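Local coordinates for probable transcriptional regulator (Rhodococcus jostii, PDB 3HIM), which probably binds DNA as a transcriptional regulator of the TetR family, through a predicted helix-turn-helix motif, at residues 46-50 with 51-55; 126-129 with 130-134. One frame throughout, in Å; residues are numbered along the deposited sequence.

Contact 1: residues 46-50 with 51-55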
ATOM      1  N   LEU B  46      20.159  13.476 -16.705  1.00 24.11           N
ATOM      2  CA  LEU B  46      20.670  12.570 -17.734  1.00 24.21           C
ATOM      3  C   LEU B  46      21.723  13.261 -18.618  1.00 24.71           C
ATOM      4  O   LEU B  46      22.066  12.768 -19.690  1.00 24.10           O
ATOM      5  CB  LEU B  46      19.528  12.019 -18.596  1.00 23.35           C
ATOM      6  CG  LEU B  46      18.536  11.040 -17.955  1.00 21.89           C
ATOM      7  CD1 LEU B  46      17.461  10.680 -18.958  1.00 17.79           C
ATOM      8  CD2 LEU B  46      19.224   9.782 -17.430  1.00 20.25           C
ATOM      9  N   ASP B  47      22.224  14.402 -18.143  1.00 25.78           N
ATOM     10  CA  ASP B  47      23.235  15.199 -18.847  1.00 26.96           C
ATOM     11  C   ASP B  47      22.803  15.636 -20.236  1.00 27.20           C
ATOM     12  O   ASP B  47      23.619  15.692 -21.151  1.00 27.78           O
ATOM     13  CB  ASP B  47      24.575  14.447 -18.933  1.00 27.18           C
ATOM     14  CG  ASP B  47      25.178  14.164 -17.562  1.00 28.90           C
ATOM     15  OD1 ASP B  47      25.430  15.137 -16.812  1.00 30.77           O
ATOM     16  OD2 ASP B  47      25.395  12.966 -17.242  1.00 29.25           O
ATOM     17  N   MET B  48      21.526  15.942 -20.396  1.00 27.62           N
ATOM     18  CA  MET B  48      21.022  16.409 -21.681  1.00 28.48           C
ATOM     19  C   MET B  48      20.497  17.842 -21.602  1.00 28.92           C
ATOM     20  O   MET B  48      20.312  18.397 -20.505  1.00 28.82           O
ATOM     21  CB  MET B  48      19.925  15.482 -22.199  1.00 28.44           C
ATOM     22  CG  MET B  48      20.391  14.055 -22.436  1.00 28.99           C
ATOM     23  SD  MET B  48      19.057  13.009 -23.016  1.00 30.08           S
ATOM     24  CE  MET B  48      17.828  13.241 -21.724  1.00 26.47           C
ATOM     25  N   SER B  49      20.273  18.439 -22.774  1.00 29.17           N
ATOM     26  CA  SER B  49      19.539  19.698 -22.864  1.00 29.37           C
ATOM     27  C   SER B  49      18.071  19.431 -22.507  1.00 29.29           C
ATOM     28  O   SER B  49      17.539  18.361 -22.835  1.00 29.34           O
ATOM     29  CB  SER B  49      19.667  20.304 -24.264  1.00 29.43           C
ATOM     30  OG  SER B  49      19.252  19.386 -25.263  1.00 30.11           O
ATOM     31  N   PRO B  50      17.422  20.386 -21.814  1.00 29.07           N
ATOM     32  CA  PRO B  50      16.020  20.262 -21.391  1.00 28.67           C
ATOM     33  C   PRO B  50      15.059  19.861 -22.517  1.00 28.39           C
ATOM     34  O   PRO B  50      14.106  19.117 -22.278  1.00 28.74           O
ATOM     35  CB  PRO B  50      15.691  21.668 -20.889  1.00 28.80           C
ATOM     36  CG  PRO B  50      16.985  22.185 -20.373  1.00 28.90           C
ATOM     37  CD  PRO B  50      18.037  21.632 -21.306  1.00 29.30           C
ATOM     38  N   GLY B  51      15.320  20.332 -23.733  1.00 27.81           N
ATOM     39  CA  GLY B  51      14.512  19.965 -24.886  1.00 27.05           C
ATOM     40  C   GLY B  51      14.762  18.561 -25.408  1.00 26.72           C
ATOM     41  O   GLY B  51      14.096  18.126 -26.341  1.00 26.93           O
ATOM     42  N   ALA B  52      15.717  17.846 -24.820  1.00 26.17           N
ATOM     43  CA  ALA B  52      16.050  16.489 -25.274  1.00 25.47           C
ATOM     44  C   ALA B  52      14.969  15.458 -24.905  1.00 24.93           C
ATOM     45  O   ALA B  52      14.897  14.384 -25.495  1.00 24.79           O
ATOM     46  CB  ALA B  52      17.408  16.066 -24.729  1.00 25.62           C
ATOM     47  N   VAL B  53      14.135  15.801 -23.928  1.00 24.39           N
ATOM     48  CA  VAL B  53      13.014  14.957 -23.516  1.00 23.83           C
ATOM     49  C   VAL B  53      11.784  15.226 -24.391  1.00 23.50           C
ATOM     50  O   VAL B  53      11.013  14.313 -24.693  1.00 22.90           O
ATOM     51  CB  VAL B  53      12.663  15.172 -22.005  1.00 23.80           C
ATOM     52  CG1 VAL B  53      11.408  14.385 -21.596  1.00 23.94           C
ATOM     53  CG2 VAL B  53      13.835  14.764 -21.119  1.00 23.63           C
ATOM     54  N   TYR B  54      11.623  16.482 -24.802  1.00 23.26           N
ATOM     55  CA  TYR B  54      10.433  16.932 -25.536  1.00 23.37           C
ATOM     56  C   TYR B  54      10.031  16.059 -26.738  1.00 22.64           C
ATOM     57  O   TYR B  54       8.845  15.844 -26.954  1.00 22.63           O
ATOM     58  CB  TYR B  54      10.582  18.409 -25.937  1.00 23.52           C
ATOM     59  CG  TYR B  54       9.313  19.069 -26.448  1.00 24.64           C
ATOM     60  CD1 TYR B  54       8.281  19.411 -25.577  1.00 25.63           C
ATOM     61  CD2 TYR B  54       9.158  19.381 -27.802  1.00 25.66           C
ATOM     62  CE1 TYR B  54       7.119  20.033 -26.044  1.00 25.59           C
ATOM     63  CE2 TYR B  54       8.008  20.002 -28.276  1.00 24.72           C
ATOM     64  CZ  TYR B  54       6.997  20.322 -27.391  1.00 25.56           C
ATOM     65  OH  TYR B  54       5.857  20.931 -27.848  1.00 26.13           O
ATOM     66  N   PRO B  55      11.011  15.546 -27.512  1.00 22.52           N
ATOM     67  CA  PRO B  55      10.687  14.622 -28.617  1.00 22.61           C
ATOM     68  C   PRO B  55       9.967  13.359 -28.185  1.00 22.59           C
ATOM     69  O   PRO B  55       9.219  12.782 -28.972  1.00 23.33           O
ATOM     70  CB  PRO B  55      12.064  14.234 -29.158  1.00 22.67           C
ATOM     71  CG  PRO B  55      12.930  15.398 -28.826  1.00 22.74           C
ATOM     72  CD  PRO B  55      12.446  15.888 -27.503  1.00 21.92           C
TER
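Met48 and Ser49 meet Ala52 in the predicted helix-turn-helix motif, at the turn that follows helix 39-45 and leads into what in TetR-family proteins is the recognition element. Helix 39-45 is closed by a Schellman motif. Asp47 is its C-prime residue, with positive phi. Met48 N reaches back to Ala43 O and Asp47 N to Ala44 O. The chain then runs extended through Met48 and Ser49 and bends again at Pro50 and Gly51.

One backbone hydrogen bond crosses this second bend, from Ala52 N to Ser49 O at 2.7 Å. Its N-H...O angle is 156°. The donor stands well above the carbonyl plane, so no lone pair is addressed directly. The methyl of Ala52 crowds the same oxygen, with CB 3.0 Å from Ser49 O.

The same methyl also meets the Met48 side chain, CB to CB at 3.6 Å. Chi1 and the extended chi2 of Met48 set its SD 3.9 Å from Ala52 CB. The bend at chi3 (-55°) then swings Met48 CE to 4.3 Å from CG2 of the buried Val53. Ser49 takes another side of the alanine. Its OG lies between the backbone N and the carbonyl carbon (chi1 55°) and comes 3.8 Å from Ala52 CB. Beyond the bend, residues 52-55 have helical backbone angles, and a weak bond joins Tyr54 N to Gly51 O at 3.3 Å.

Helix 16-32 lies against this loop: Leu46 packs on Ile21 and Ala24, Met48 on Arg20, and Val53 on Ile21. Arg20 also bonds the carbonyl of Leu46. Helix 60-82 follows in the chain.

Contact 2: residues 126-129 with 130-134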
ATOM      1  N   PHE B 126      -6.186   8.341 -17.203  1.00 14.26           N
ATOM      2  CA  PHE B 126      -6.745   7.692 -16.012  1.00 14.56           C
ATOM      3  C   PHE B 126      -7.674   6.525 -16.363  1.00 14.17           C
ATOM      4  O   PHE B 126      -7.570   5.462 -15.750  1.00 14.29           O
ATOM      5  CB  PHE B 126      -7.476   8.682 -15.093  1.00 14.90           C
ATOM      6  CG  PHE B 126      -7.933   8.062 -13.807  1.00 15.21           C
ATOM      7  CD1 PHE B 126      -7.036   7.875 -12.757  1.00 15.83           C
ATOM      8  CD2 PHE B 126      -9.244   7.639 -13.647  1.00 14.94           C
ATOM      9  CE1 PHE B 126      -7.448   7.294 -11.549  1.00 17.10           C
ATOM     10  CE2 PHE B 126      -9.675   7.057 -12.421  1.00 15.77           C
ATOM     11  CZ  PHE B 126      -8.783   6.888 -11.384  1.00 15.54           C
ATOM     12  N   ALA B 127      -8.562   6.711 -17.347  1.00 13.78           N
ATOM     13  CA  ALA B 127      -9.496   5.639 -17.733  1.00 13.81           C
ATOM     14  C   ALA B 127      -8.756   4.407 -18.267  1.00 14.23           C
ATOM     15  O   ALA B 127      -9.200   3.288 -18.060  1.00 14.00           O
ATOM     16  CB  ALA B 127     -10.508   6.118 -18.747  1.00 13.79           C
ATOM     17  N   ILE B 128      -7.626   4.605 -18.943  1.00 14.17           N
ATOM     18  CA  ILE B 128      -6.888   3.464 -19.492  1.00 14.57           C
ATOM     19  C   ILE B 128      -6.197   2.667 -18.378  1.00 14.42           C
ATOM     20  O   ILE B 128      -6.201   1.432 -18.379  1.00 14.05           O
ATOM     21  CB  ILE B 128      -5.857   3.921 -20.538  1.00 14.94           C
ATOM     22  CG1 ILE B 128      -6.561   4.390 -21.822  1.00 15.39           C
ATOM     23  CG2 ILE B 128      -4.820   2.818 -20.841  1.00 13.39           C
ATOM     24  CD1 ILE B 128      -5.623   5.276 -22.718  1.00 13.92           C
ATOM     25  N   ILE B 129      -5.611   3.388 -17.429  1.00 14.68           N
ATOM     26  CA  ILE B 129      -4.919   2.765 -16.313  1.00 15.03           C
ATOM     27  C   ILE B 129      -5.908   1.997 -15.431  1.00 15.31           C
ATOM     28  O   ILE B 129      -5.631   0.872 -15.013  1.00 15.75           O
ATOM     29  CB  ILE B 129      -4.124   3.813 -15.487  1.00 14.47           C
ATOM     30  CG1 ILE B 129      -2.990   4.420 -16.343  1.00 16.11           C
ATOM     31  CG2 ILE B 129      -3.601   3.204 -14.183  1.00 14.14           C
ATOM     32  CD1 ILE B 129      -1.918   3.422 -16.915  1.00 13.87           C
ATOM     33  N   ALA B 130      -7.060   2.605 -15.156  1.00 15.80           N
ATOM     34  CA  ALA B 130      -8.067   1.970 -14.293  1.00 16.49           C
ATOM     35  C   ALA B 130      -8.533   0.677 -14.948  1.00 16.84           C
ATOM     36  O   ALA B 130      -8.728  -0.337 -14.274  1.00 16.71           O
ATOM     37  CB  ALA B 130      -9.259   2.919 -14.031  1.00 16.41           C
ATOM     38  N   ASP B 131      -8.672   0.706 -16.272  1.00 17.29           N
ATOM     39  CA  ASP B 131      -9.055  -0.490 -16.996  1.00 18.11           C
ATOM     40  C   ASP B 131      -8.027  -1.610 -16.846  1.00 18.18           C
ATOM     41  O   ASP B 131      -8.407  -2.754 -16.631  1.00 18.66           O
ATOM     42  CB  ASP B 131      -9.302  -0.202 -18.462  1.00 18.62           C
ATOM     43  CG  ASP B 131      -9.815  -1.407 -19.188  1.00 19.78           C
ATOM     44  OD1 ASP B 131     -10.852  -1.948 -18.754  1.00 24.33           O
ATOM     45  OD2 ASP B 131      -9.189  -1.834 -20.173  1.00 21.49           O
ATOM     46  N   ILE B 132      -6.737  -1.281 -16.943  1.00 17.75           N
ATOM     47  CA  ILE B 132      -5.671  -2.272 -16.706  1.00 17.47           C
ATOM     48  C   ILE B 132      -5.690  -2.812 -15.264  1.00 17.07           C
ATOM     49  O   ILE B 132      -5.478  -4.007 -15.047  1.00 16.98           O
ATOM     50  CB  ILE B 132      -4.270  -1.732 -17.062  1.00 17.27           C
ATOM     51  CG1 ILE B 132      -4.242  -1.328 -18.542  1.00 18.35           C
ATOM     52  CG2 ILE B 132      -3.185  -2.795 -16.775  1.00 16.13           C
ATOM     53  CD1 ILE B 132      -3.103  -0.423 -18.928  1.00 16.41           C
ATOM     54  N   ARG B 133      -5.948  -1.936 -14.298  1.00 16.50           N
ATOM     55  CA  ARG B 133      -6.096  -2.357 -12.911  1.00 17.43           C
ATOM     56  C   ARG B 133      -7.264  -3.310 -12.734  1.00 17.14           C
ATOM     57  O   ARG B 133      -7.129  -4.308 -12.035  1.00 17.51           O
ATOM     58  CB  ARG B 133      -6.246  -1.161 -11.978  1.00 17.39           C
ATOM     59  CG  ARG B 133      -4.953  -0.442 -11.770  1.00 20.25           C
ATOM     60  CD  ARG B 133      -5.171   1.027 -11.441  1.00 27.43           C
ATOM     61  NE  ARG B 133      -5.477   1.233 -10.028  1.00 32.04           N
ATOM     62  CZ  ARG B 133      -4.564   1.368  -9.066  1.00 35.67           C
ATOM     63  NH1 ARG B 133      -3.262   1.310  -9.343  1.00 36.67           N
ATOM     64  NH2 ARG B 133      -4.956   1.552  -7.812  1.00 37.69           N
ATOM     65  N   ARG B 134      -8.402  -3.019 -13.364  1.00 16.82           N
ATOM     66  CA  ARG B 134      -9.539  -3.939 -13.294  1.00 16.52           C
ATOM     67  C   ARG B 134      -9.151  -5.321 -13.856  1.00 16.30           C
ATOM     68  O   ARG B 134      -9.494  -6.359 -13.263  1.00 15.96           O
ATOM     69  CB  ARG B 134     -10.768  -3.365 -14.015  1.00 16.30           C
TER
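Ile129 and Arg133 make the close side of this turn of helix 123-149, one helical turn apart. Arg133 N bonds Ile129 O at 2.9 Å, in the carbonyl plane. Ile129 CG2 is anti to its backbone N (chi1 -65° for CG1), which brings it 3.8 Å from Arg133 CD. The arginine bends at chi3 (82°) and crosses the isoleucine at a slant. Its aliphatic part also runs close to the carbonyl oxygen, with CD 3.6 Å from Ile129 O.

Ile128 and Ile132 run side by side, pointing the same way, and CG2 of the first is 4.1 Å from CD1 of the second. The solvent side is looser. Phe126 CE2 comes only to 4.5 Å from Ala130 CB, and the ring meets the methyl obliquely. Asp131 turns its carboxylate away from residues 126-129.

Helix 60-82 receives the isoleucine side: Ile128 packs on Tyr65, Ile132 on Leu69, and Ile129 and Arg133 on His72. The loop after helix 108-116 adds Leu118 against Phe126, Ile129 and Arg133. Arg133 also comes close to Arg174 of the second subunit, a pairing of like charges.

Overall arrangement
Contact 1 comes first along the chain and closes before contact 2 opens. Their centres are about 29 Å apart, and their nearest atoms about 18 Å, so they do not touch. Contact 1 lies far out in the predicted DNA-binding motif, about 28 Å from the centre of the chain. Contact 2 lies in the TetR-type C-terminal region, about 12 Å from that centre. Helix 60-82 relates the two: it follows the loop of contact 1 in sequence and packs against contact 2 by its side chains. Such a helix could link the DNA-binding end to the body, as in other TetR-family regulators.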